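Local coordinates for Cg10997-pa (Drosophila melanogaster, PDB 2YV7), which might insert into membranes and form chloride channels whose activity depends on pH, and may play a role in ethanol sensitivity, at residues Q44-F47 with M48-Y51; L50-L53 with A54-K57; E101-I104 with M105-P109; D169-C172 with C173-E177. All coordinates share one frame; numbering follows the deposited sequence.

Contacts 1 and 2 are successive turns of helix 41-55, their centres about 9 Å apart and overlapping at L50 and Y51. Contact 3 follows along the chain at the end of helix 97-107, and contact 4 comes last, at the start of helix 173-193. Helix 41-55 is the middle element: L50 and L53 pack on I104 and I108 of contact 3, whereas M48, D49 and L52 meet C176 of contact 4. Contacts 3 and 4 do not touch, their centres lying about 15 Å apart. The helix predicted to enter the membrane is thus packed, in this soluble GST-like form, against helices 97-107 and 173-193.

Contact 1 of 4, residues Q44-F47 with M48-Y51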
loop_
_atom_site.group_PDB
_atom_site.type_symbol
_atom_site.label_atom_id
_atom_site.label_comp_id
_atom_site.label_asym_id
_atom_site.label_seq_id
_atom_site.Cartn_x
_atom_site.Cartn_y
_atom_site.Cartn_z
ATOM N N GLN A 44 1.167 4.033 -2.145
ATOM C CA GLN A 44 1.606 2.677 -2.331
ATOM C C GLN A 44 0.525 1.819 -3.031
ATOM O O GLN A 44 0.820 0.972 -3.890
ATOM C CB GLN A 44 2.096 2.051 -0.978
ATOM C CG GLN A 44 2.825 0.735 -1.326
ATOM C CD GLN A 44 3.295 -0.138 -0.162
ATOM O OE1 GLN A 44 3.230 0.256 0.986
ATOM N NE2 GLN A 44 3.806 -1.347 -0.499
ATOM N N GLU A 45 -0.725 2.051 -2.650
ATOM C CA GLU A 45 -1.848 1.287 -3.196
ATOM C C GLU A 45 -1.890 1.476 -4.751
ATOM O O GLU A 45 -1.981 0.511 -5.491
ATOM C CB GLU A 45 -3.178 1.738 -2.588
ATOM C CG GLU A 45 -4.288 0.924 -3.242
ATOM C CD GLU A 45 -5.689 1.173 -2.691
ATOM O OE1 GLU A 45 -5.821 1.835 -1.683
ATOM O OE2 GLU A 45 -6.692 0.698 -3.293
ATOM N N TYR A 46 -1.833 2.709 -5.186
ATOM C CA TYR A 46 -1.951 3.015 -6.640
ATOM C C TYR A 46 -0.655 2.659 -7.388
ATOM O O TYR A 46 -0.713 2.203 -8.528
ATOM C CB TYR A 46 -2.453 4.449 -6.912
ATOM C CG TYR A 46 -3.744 4.776 -6.188
ATOM C CD1 TYR A 46 -4.678 3.762 -5.913
ATOM C CD2 TYR A 46 -3.988 6.055 -5.659
ATOM C CE1 TYR A 46 -5.844 4.013 -5.181
ATOM C CE2 TYR A 46 -5.159 6.311 -4.952
ATOM C CZ TYR A 46 -6.070 5.285 -4.716
ATOM O OH TYR A 46 -7.219 5.547 -3.964
ATOM N N PHE A 47 0.504 2.799 -6.740
ATOM C CA PHE A 47 1.766 2.292 -7.288
ATOM C C PHE A 47 1.588 0.797 -7.551
ATOM O O PHE A 47 1.899 0.282 -8.599
ATOM C CB PHE A 47 2.863 2.596 -6.235
ATOM C CG PHE A 47 4.309 2.400 -6.683
ATOM C CD1 PHE A 47 4.690 1.433 -7.646
ATOM C CD2 PHE A 47 5.306 3.137 -6.059
ATOM C CE1 PHE A 47 6.059 1.249 -7.997
ATOM C CE2 PHE A 47 6.690 2.971 -6.429
ATOM C CZ PHE A 47 7.048 2.009 -7.383
ATOM N N MET A 48 1.073 0.060 -6.550
ATOM C CA MET A 48 0.907 -1.371 -6.707
ATOM C C MET A 48 -0.065 -1.719 -7.857
ATOM O O MET A 48 0.236 -2.626 -8.607
ATOM C CB MET A 48 0.390 -1.982 -5.386
ATOM C CG MET A 48 1.534 -2.141 -4.420
ATOM S SD MET A 48 1.062 -3.087 -2.930
ATOM C CE MET A 48 0.919 -4.727 -3.633
ATOM N N ASP A 49 -1.223 -1.047 -7.937
ATOM C CA ASP A 49 -2.231 -1.325 -8.998
ATOM C C ASP A 49 -1.555 -1.133 -10.347
ATOM O O ASP A 49 -1.619 -2.012 -11.219
ATOM C CB ASP A 49 -3.400 -0.346 -8.870
ATOM C CG ASP A 49 -4.330 -0.708 -7.750
ATOM O OD1 ASP A 49 -4.405 -1.902 -7.464
ATOM O OD2 ASP A 49 -5.034 0.178 -7.317
ATOM N N LEU A 50 -0.846 -0.018 -10.474
ATOM C CA LEU A 50 -0.271 0.293 -11.812
ATOM C C LEU A 50 0.880 -0.661 -12.201
ATOM O O LEU A 50 1.071 -1.040 -13.368
ATOM C CB LEU A 50 0.144 1.761 -11.823
ATOM C CG LEU A 50 -1.023 2.744 -11.832
ATOM C CD1 LEU A 50 -0.564 4.203 -11.415
ATOM C CD2 LEU A 50 -1.801 2.739 -13.170
ATOM N N TYR A 51 1.669 -1.040 -11.206
ATOM C CA TYR A 51 2.757 -1.977 -11.417
ATOM C C TYR A 51 2.200 -3.292 -11.930
ATOM O O TYR A 51 2.780 -3.898 -12.855
ATOM C CB TYR A 51 3.597 -2.139 -10.120
ATOM C CG TYR A 51 4.901 -2.875 -10.360
ATOM C CD1 TYR A 51 4.904 -4.261 -10.538
ATOM C CD2 TYR A 51 6.125 -2.167 -10.464
ATOM C CE1 TYR A 51 6.058 -4.933 -10.807
ATOM C CE2 TYR A 51 7.307 -2.844 -10.708
ATOM C CZ TYR A 51 7.250 -4.234 -10.884
ATOM O OH TYR A 51 8.368 -4.964 -11.158
#
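F47 and Y51, one helical turn apart, meet through ring carbons: CD2 of Y51 lies 4.2 Å from CE1 of F47, at the edge of the phenylalanine ring and near its plane. With CG opposite the main-chain N in both (chi1 -169° and -168°), the two rings, four residues apart, leave on the same side of the helix and can meet. One turn back, Q44 and M48 run side by side in the same direction, and NE2 of Q44 comes to 4.1 Å from SD of M48, a packing distance. The amide is held by S220, which takes a hydrogen bond from that NE2. Y46 and D49 also lie alongside each other, the carboxylate oxygen OD2 standing in the plane of the tyrosine ring at its edge, 3.9 Å from CD1. Such an edge approach sets the oxygen against ring hydrogens rather than the pi cloud. These pairs belong to helix 41-55, the crossover helix of the beta-alpha-beta unit between strands 22-28 and 60-66 in the thioredoxin-like domain, and part of the predicted membrane segment. Its backbone turn is regular: M48 N reaches Q44 O at 2.8 Å and Y51 N reaches F47 O at 2.9 Å. Acidic groups gather on one side, with E45 OE2 4.4 Å from D49 OD2 and E101 close to E45, a cluster that could raise the proton affinity of its members. The hydroxyl of Y46 is hydrogen-bonded to E101. Further out, F47 and L50 pack on strand 22-28, and M48 and D49 on C176 of helix 173-193.

Contact 2 of 4, residues L50-L53 with A54-K57; sequences LYLL and AELK
Y51 and E55 meet on the last turn of helix 41-55, which ends in a Schellman motif at K57, where phi turns positive (59°). From E55, CB rests 3.4 Å from L52 O. CG then passes 3.6 Å from CE1 of Y51, and beyond it the extended chain carries the carboxylate to the ring. There OE2 arrives 3.3 Å from CE1; lying in plane at the edge, it faces the C-H of CE1, while the carboxylate itself is turned 68° from the ring. The other oxygen, OE1, lies 4.0 Å from CD2 of L52 and accepts from a water that also donates to L52 O, tying the side chain to the backbone. Were Y51 an alanine, OE2 of E55 would lack its ring edge and the acidic chain would probably swing more freely, with the ring's packing on A216 and Q219 of helix 215-220 lost as well. L52 and L53 point into the protein: L53 packs on I108 and L114, L52 on L114 and M171. At the helix end L56 N reaches L52 O at 3.3 Å, a longer bond than those before it, and K57 N turns back to A54 O at 2.9 Å.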
loop_
_atom_site.group_PDB
_atom_site.type_symbol
_atom_site.label_atom_id
_atom_site.label_comp_id
_atom_site.label_asym_id
_atom_site.label_seq_id
_atom_site.Cartn_x
_atom_site.Cartn_y
_atom_site.Cartn_z
ATOM N N LEU A 50 -0.846 -0.018 -10.474
ATOM C CA LEU A 50 -0.271 0.293 -11.812
ATOM C C LEU A 50 0.880 -0.661 -12.201
ATOM O O LEU A 50 1.071 -1.040 -13.368
ATOM C CB LEU A 50 0.144 1.761 -11.823
ATOM C CG LEU A 50 -1.023 2.744 -11.832
ATOM C CD1 LEU A 50 -0.564 4.203 -11.415
ATOM C CD2 LEU A 50 -1.801 2.739 -13.170
ATOM N N TYR A 51 1.669 -1.040 -11.206
ATOM C CA TYR A 51 2.757 -1.977 -11.417
ATOM C C TYR A 51 2.200 -3.292 -11.930
ATOM O O TYR A 51 2.780 -3.898 -12.855
ATOM C CB TYR A 51 3.597 -2.139 -10.120
ATOM C CG TYR A 51 4.901 -2.875 -10.360
ATOM C CD1 TYR A 51 4.904 -4.261 -10.538
ATOM C CD2 TYR A 51 6.125 -2.167 -10.464
ATOM C CE1 TYR A 51 6.058 -4.933 -10.807
ATOM C CE2 TYR A 51 7.307 -2.844 -10.708
ATOM C CZ TYR A 51 7.250 -4.234 -10.884
ATOM O OH TYR A 51 8.368 -4.964 -11.158
ATOM N N LEU A 52 1.097 -3.784 -11.326
ATOM C CA LEU A 52 0.511 -5.025 -11.758
ATOM C C LEU A 52 0.058 -4.907 -13.236
ATOM O O LEU A 52 0.171 -5.849 -13.982
ATOM C CB LEU A 52 -0.706 -5.397 -10.892
ATOM C CG LEU A 52 -0.437 -5.752 -9.399
ATOM C CD1 LEU A 52 -1.765 -5.828 -8.635
ATOM C CD2 LEU A 52 0.355 -7.025 -9.283
ATOM N N LEU A 53 -0.492 -3.771 -13.593
ATOM C CA LEU A 53 -1.001 -3.536 -14.981
ATOM C C LEU A 53 0.155 -3.447 -15.996
ATOM O O LEU A 53 0.076 -3.969 -17.122
ATOM C CB LEU A 53 -1.845 -2.282 -15.009
ATOM C CG LEU A 53 -3.189 -2.367 -14.242
ATOM C CD1 LEU A 53 -4.032 -1.112 -14.477
ATOM C CD2 LEU A 53 -3.966 -3.643 -14.651
ATOM N N ALA A 54 1.247 -2.866 -15.545
ATOM C CA ALA A 54 2.464 -2.725 -16.350
ATOM C C ALA A 54 3.182 -4.069 -16.488
ATOM O O ALA A 54 3.735 -4.384 -17.537
ATOM C CB ALA A 54 3.365 -1.656 -15.726
ATOM N N GLU A 55 3.168 -4.890 -15.439
ATOM C CA GLU A 55 3.614 -6.265 -15.594
ATOM C C GLU A 55 2.863 -7.017 -16.685
ATOM O O GLU A 55 3.434 -7.877 -17.375
ATOM C CB GLU A 55 3.381 -7.023 -14.292
ATOM C CG GLU A 55 4.494 -6.974 -13.351
ATOM C CD GLU A 55 4.214 -7.857 -12.142
ATOM O OE1 GLU A 55 3.059 -8.344 -11.989
ATOM O OE2 GLU A 55 5.153 -8.054 -11.350
ATOM N N LEU A 56 1.572 -6.727 -16.802
ATOM C CA LEU A 56 0.691 -7.354 -17.777
ATOM C C LEU A 56 0.874 -6.707 -19.152
ATOM O O LEU A 56 0.235 -7.094 -20.130
ATOM C CB LEU A 56 -0.767 -7.258 -17.311
ATOM C CG LEU A 56 -1.214 -8.289 -16.258
ATOM C CD1 LEU A 56 -2.512 -7.886 -15.583
ATOM C CD2 LEU A 56 -1.349 -9.693 -16.849
ATOM N N LYS A 57 1.779 -5.735 -19.196
ATOM C CA LYS A 57 2.165 -4.997 -20.400
ATOM C C LYS A 57 1.021 -4.245 -21.111
ATOM O O LYS A 57 1.070 -4.018 -22.336
ATOM C CB LYS A 57 2.996 -5.882 -21.360
ATOM C CG LYS A 57 4.249 -6.493 -20.705
ATOM C CD LYS A 57 5.369 -6.674 -21.705
ATOM C CE LYS A 57 6.494 -7.588 -21.173
ATOM N NZ LYS A 57 7.327 -8.182 -22.290
HETATM O O HOH W 1 0.667 -8.502 -12.877
#

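Contact 3 of 4, residues E101-I104 with M105-P109; sequences ERHI and MKNIP
The C-terminal turn of helix 97-107, in the thioredoxin-like domain, carries side-chain contacts between residues four or five apart. N107 sets its CB over one face of the H103 ring, 3.8 Å from the centroid and 14° off the normal, a CH-pi contact; its amide is turned 60° to the ring. I108 brings CD1 to the edge of the same ring, near its plane. Because CG of H103 stands opposite the main-chain N (chi1 -169°), the ring leans toward the C-terminal end and meets both. With an alanine at H103 the ring is gone, which would probably leave a gap beside N107 CB and I108 CD1 and let the N107 amide turn more freely. I104 and I108 point the same way, CG1 to CD1 at 3.9 Å, both packing on L50 and L53 of helix 41-55. R102 and K106 run side by side, CG to CD at 3.8 Å, with K106 CE over one face of the guanidinium. At the helix end N107 N bonds H103 O, while the bonds of I108 N to H103 O and I104 O are weak. R102 NH2 and K106 NZ stand 5.1 Å apart: the aliphatic stems pair, while the positive ends probably disfavour closer approach.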
loop_
_atom_site.group_PDB
_atom_site.type_symbol
_atom_site.label_atom_id
_atom_site.label_comp_id
_atom_site.label_asym_id
_atom_site.label_seq_id
_atom_site.Cartn_x
_atom_site.Cartn_y
_atom_site.Cartn_z
ATOM N N GLU A 101 -8.661 5.946 -8.605
ATOM C CA GLU A 101 -9.198 4.560 -8.655
ATOM C C GLU A 101 -10.139 4.316 -9.805
ATOM O O GLU A 101 -9.969 3.360 -10.582
ATOM C CB GLU A 101 -9.957 4.215 -7.363
ATOM C CG GLU A 101 -9.026 3.951 -6.302
ATOM C CD GLU A 101 -9.584 3.224 -5.051
ATOM O OE1 GLU A 101 -10.598 2.466 -5.075
ATOM O OE2 GLU A 101 -8.918 3.417 -4.034
ATOM N N ARG A 102 -11.142 5.183 -9.887
ATOM C CA ARG A 102 -12.171 5.110 -10.899
ATOM C C ARG A 102 -11.506 5.131 -12.261
ATOM O O ARG A 102 -11.867 4.338 -13.113
ATOM C CB ARG A 102 -13.176 6.261 -10.710
ATOM C CG ARG A 102 -14.594 5.987 -11.197
ATOM C CD ARG A 102 -15.607 6.882 -10.462
ATOM N NE ARG A 102 -16.990 6.409 -10.628
ATOM C CZ ARG A 102 -17.969 7.069 -11.261
ATOM N NH1 ARG A 102 -17.753 8.272 -11.800
ATOM N NH2 ARG A 102 -19.182 6.523 -11.345
ATOM N N HIS A 103 -10.497 5.989 -12.440
ATOM C CA HIS A 103 -9.770 6.071 -13.728
ATOM C C HIS A 103 -9.005 4.794 -14.060
ATOM O O HIS A 103 -9.040 4.314 -15.192
ATOM C CB HIS A 103 -8.814 7.256 -13.743
ATOM C CG HIS A 103 -8.250 7.554 -15.090
ATOM N ND1 HIS A 103 -7.088 6.973 -15.553
ATOM C CD2 HIS A 103 -8.711 8.344 -16.095
ATOM C CE1 HIS A 103 -6.835 7.419 -16.772
ATOM N NE2 HIS A 103 -7.806 8.242 -17.126
ATOM N N ILE A 104 -8.317 4.215 -13.067
ATOM C CA ILE A 104 -7.602 2.983 -13.288
ATOM C C ILE A 104 -8.579 1.910 -13.703
ATOM O O ILE A 104 -8.342 1.220 -14.698
ATOM C CB ILE A 104 -6.771 2.531 -12.019
ATOM C CG1 ILE A 104 -5.707 3.587 -11.756
ATOM C CG2 ILE A 104 -6.084 1.141 -12.269
ATOM C CD1 ILE A 104 -4.876 3.336 -10.473
ATOM N N MET A 105 -9.695 1.814 -12.982
ATOM C CA MET A 105 -10.696 0.768 -13.241
ATOM C C MET A 105 -11.349 0.903 -14.615
ATOM O O MET A 105 -11.512 -0.076 -15.327
ATOM C CB MET A 105 -11.821 0.823 -12.204
ATOM C CG MET A 105 -12.999 -0.029 -12.587
ATOM S SD MET A 105 -14.177 -0.204 -11.248
ATOM C CE MET A 105 -14.844 1.449 -11.049
ATOM N N LYS A 106 -11.755 2.115 -14.954
ATOM C CA LYS A 106 -12.562 2.329 -16.154
ATOM C C LYS A 106 -11.750 2.608 -17.412
ATOM O O LYS A 106 -12.097 2.121 -18.487
ATOM C CB LYS A 106 -13.600 3.414 -15.894
ATOM C CG LYS A 106 -14.634 2.967 -14.856
ATOM C CD LYS A 106 -15.512 4.115 -14.367
ATOM C CE LYS A 106 -16.730 3.592 -13.611
ATOM N NZ LYS A 106 -17.683 2.848 -14.504
ATOM N N ASN A 107 -10.650 3.350 -17.277
ATOM C CA ASN A 107 -9.875 3.850 -18.431
ATOM C C ASN A 107 -8.510 3.223 -18.731
ATOM O O ASN A 107 -7.963 3.389 -19.834
ATOM C CB ASN A 107 -9.745 5.361 -18.309
ATOM C CG ASN A 107 -11.082 6.034 -18.213
ATOM O OD1 ASN A 107 -11.332 6.862 -17.326
ATOM N ND2 ASN A 107 -11.984 5.658 -19.116
ATOM N N ILE A 108 -7.943 2.482 -17.784
ATOM C CA ILE A 108 -6.663 1.851 -18.061
ATOM C C ILE A 108 -6.853 0.364 -18.392
ATOM O O ILE A 108 -7.507 -0.367 -17.634
ATOM C CB ILE A 108 -5.626 2.072 -16.917
ATOM C CG1 ILE A 108 -5.226 3.556 -16.835
ATOM C CG2 ILE A 108 -4.383 1.203 -17.160
ATOM C CD1 ILE A 108 -4.595 3.981 -15.518
ATOM N N PRO A 109 -6.311 -0.088 -19.544
ATOM C CA PRO A 109 -6.446 -1.500 -19.915
ATOM C C PRO A 109 -5.964 -2.388 -18.793
ATOM O O PRO A 109 -4.907 -2.126 -18.212
ATOM C CB PRO A 109 -5.512 -1.650 -21.126
ATOM C CG PRO A 109 -4.727 -0.349 -21.209
ATOM C CD PRO A 109 -5.574 0.681 -20.564
#

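Contact 4 of 4, residues D169-C172 with C173-E177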
loop_
_atom_site.group_PDB
_atom_site.type_symbol
_atom_site.label_atom_id
_atom_site.label_comp_id
_atom_site.label_asym_id
_atom_site.label_seq_id
_atom_site.Cartn_x
_atom_site.Cartn_y
_atom_site.Cartn_z
ATOM N N ASP A 169 -6.391 -16.561 -6.635
ATOM C CA ASP A 169 -4.951 -16.715 -6.715
ATOM C C ASP A 169 -4.212 -15.592 -7.439
ATOM O O ASP A 169 -3.007 -15.651 -7.531
ATOM C CB ASP A 169 -4.549 -18.099 -7.218
ATOM C CG ASP A 169 -5.138 -19.242 -6.357
ATOM O OD1 ASP A 169 -5.134 -19.137 -5.090
ATOM O OD2 ASP A 169 -5.606 -20.270 -6.952
ATOM N N THR A 170 -4.955 -14.612 -7.962
ATOM C CA THR A 170 -4.430 -13.435 -8.638
ATOM C C THR A 170 -4.668 -12.195 -7.758
ATOM O O THR A 170 -5.717 -12.112 -7.103
ATOM C CB THR A 170 -5.219 -13.219 -9.983
ATOM O OG1 THR A 170 -4.812 -14.209 -10.929
ATOM C CG2 THR A 170 -4.983 -11.825 -10.599
ATOM N N MET A 171 -3.726 -11.256 -7.785
ATOM C CA MET A 171 -3.871 -9.971 -7.110
ATOM C C MET A 171 -5.053 -9.187 -7.620
ATOM O O MET A 171 -5.308 -9.132 -8.831
ATOM C CB MET A 171 -2.582 -9.133 -7.238
ATOM C CG MET A 171 -1.439 -9.677 -6.458
ATOM S SD MET A 171 -1.639 -9.182 -4.724
ATOM C CE MET A 171 -1.593 -7.394 -4.820
ATOM N N CYS A 172 -5.794 -8.579 -6.686
ATOM C CA CYS A 172 -6.751 -7.551 -7.074
ATOM C C CYS A 172 -6.558 -6.238 -6.305
ATOM O O CYS A 172 -5.655 -6.093 -5.428
ATOM C CB CYS A 172 -8.201 -8.042 -6.909
ATOM S SG CYS A 172 -8.625 -8.232 -5.197
ATOM N N CYS A 173 -7.414 -5.284 -6.614
ATOM C CA CYS A 173 -7.427 -3.954 -5.998
ATOM C C CYS A 173 -7.377 -3.999 -4.455
ATOM O O CYS A 173 -6.787 -3.110 -3.798
ATOM C CB CYS A 173 -8.626 -3.107 -6.469
ATOM S SG CYS A 173 -10.217 -3.904 -6.187
ATOM N N PHE A 174 -8.090 -4.971 -3.880
ATOM C CA PHE A 174 -8.236 -5.022 -2.417
ATOM C C PHE A 174 -6.925 -5.440 -1.787
ATOM O O PHE A 174 -6.614 -5.005 -0.678
ATOM C CB PHE A 174 -9.340 -6.012 -2.008
ATOM C CG PHE A 174 -10.732 -5.628 -2.554
ATOM C CD1 PHE A 174 -11.317 -4.434 -2.165
ATOM C CD2 PHE A 174 -11.427 -6.479 -3.395
ATOM C CE1 PHE A 174 -12.627 -4.051 -2.664
ATOM C CE2 PHE A 174 -12.684 -6.101 -3.897
ATOM C CZ PHE A 174 -13.277 -4.916 -3.504
ATOM N N ASP A 175 -6.160 -6.285 -2.479
ATOM C CA ASP A 175 -4.820 -6.662 -2.011
ATOM C C ASP A 175 -3.889 -5.437 -1.962
ATOM O O ASP A 175 -3.139 -5.218 -0.987
ATOM C CB ASP A 175 -4.261 -7.758 -2.887
ATOM C CG ASP A 175 -5.103 -8.987 -2.811
ATOM O OD1 ASP A 175 -5.216 -9.559 -1.664
ATOM O OD2 ASP A 175 -5.701 -9.285 -3.853
ATOM N N CYS A 176 -3.950 -4.605 -3.005
ATOM C CA CYS A 176 -3.105 -3.420 -3.039
ATOM C C CYS A 176 -3.520 -2.393 -1.977
ATOM O O CYS A 176 -2.713 -1.529 -1.545
ATOM C CB CYS A 176 -3.158 -2.795 -4.468
ATOM S SG CYS A 176 -2.673 -3.988 -5.712
ATOM N N GLU A 177 -4.773 -2.463 -1.472
ATOM C CA GLU A 177 -5.160 -1.618 -0.333
ATOM C C GLU A 177 -4.685 -2.305 0.998
ATOM O O GLU A 177 -4.262 -1.608 1.919
ATOM C CB GLU A 177 -6.694 -1.495 -0.249
ATOM C CG GLU A 177 -7.185 -0.494 0.795
ATOM C CD GLU A 177 -8.707 -0.362 0.826
ATOM O OE1 GLU A 177 -9.361 -0.320 -0.278
ATOM O OE2 GLU A 177 -9.234 -0.288 1.952
HETATM O O HOH W 2 -7.179 -11.359 -4.899
#
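C172 and D175 face each other across the first turn of helix 173-193 as a capping box. This helix belongs to the all-helical C-terminal domain of the GST fold, and the pair matches the N-capping box, usually Ser/Thr-x-x-Asp, as in the corresponding core helix of GSTs, here with cysteine at the N-cap. D175 OD2 takes the C172 N-H at 2.9 Å through its anti lone pair, almost straight at 174°. At the other half of the cap, SG of C172 accepts a weak bond from F174 N at 3.6 Å, not from D175; chi1 of 69° puts the sulfur between its backbone N and carbonyl carbon, leaning over the opening turn. The same sulfur lies obliquely to the F174 ring, 3.8 Å from CD2 and 69° off the normal, a sulfur-aromatic contact. By contrast, SG of C173 sits over the centre of that ring, 3.9 Å above its plane. M171 crosses D175 obliquely, its chain bent at chi2 and chi3 until CE is 3.3 Å from D175 CB and 3.7 Å from C176 SG. M171 and C176 pack on L52 of helix 41-55, F174 on helix 119-125. A water joins OD2 to T170 O. With OD2 gripped by a backbone N-H and this water, and OD1 bonded to L166 N and Y207 OH, the geometry is consistent with an anionic carboxylate, favourably placed at the helix's positive N-terminal end.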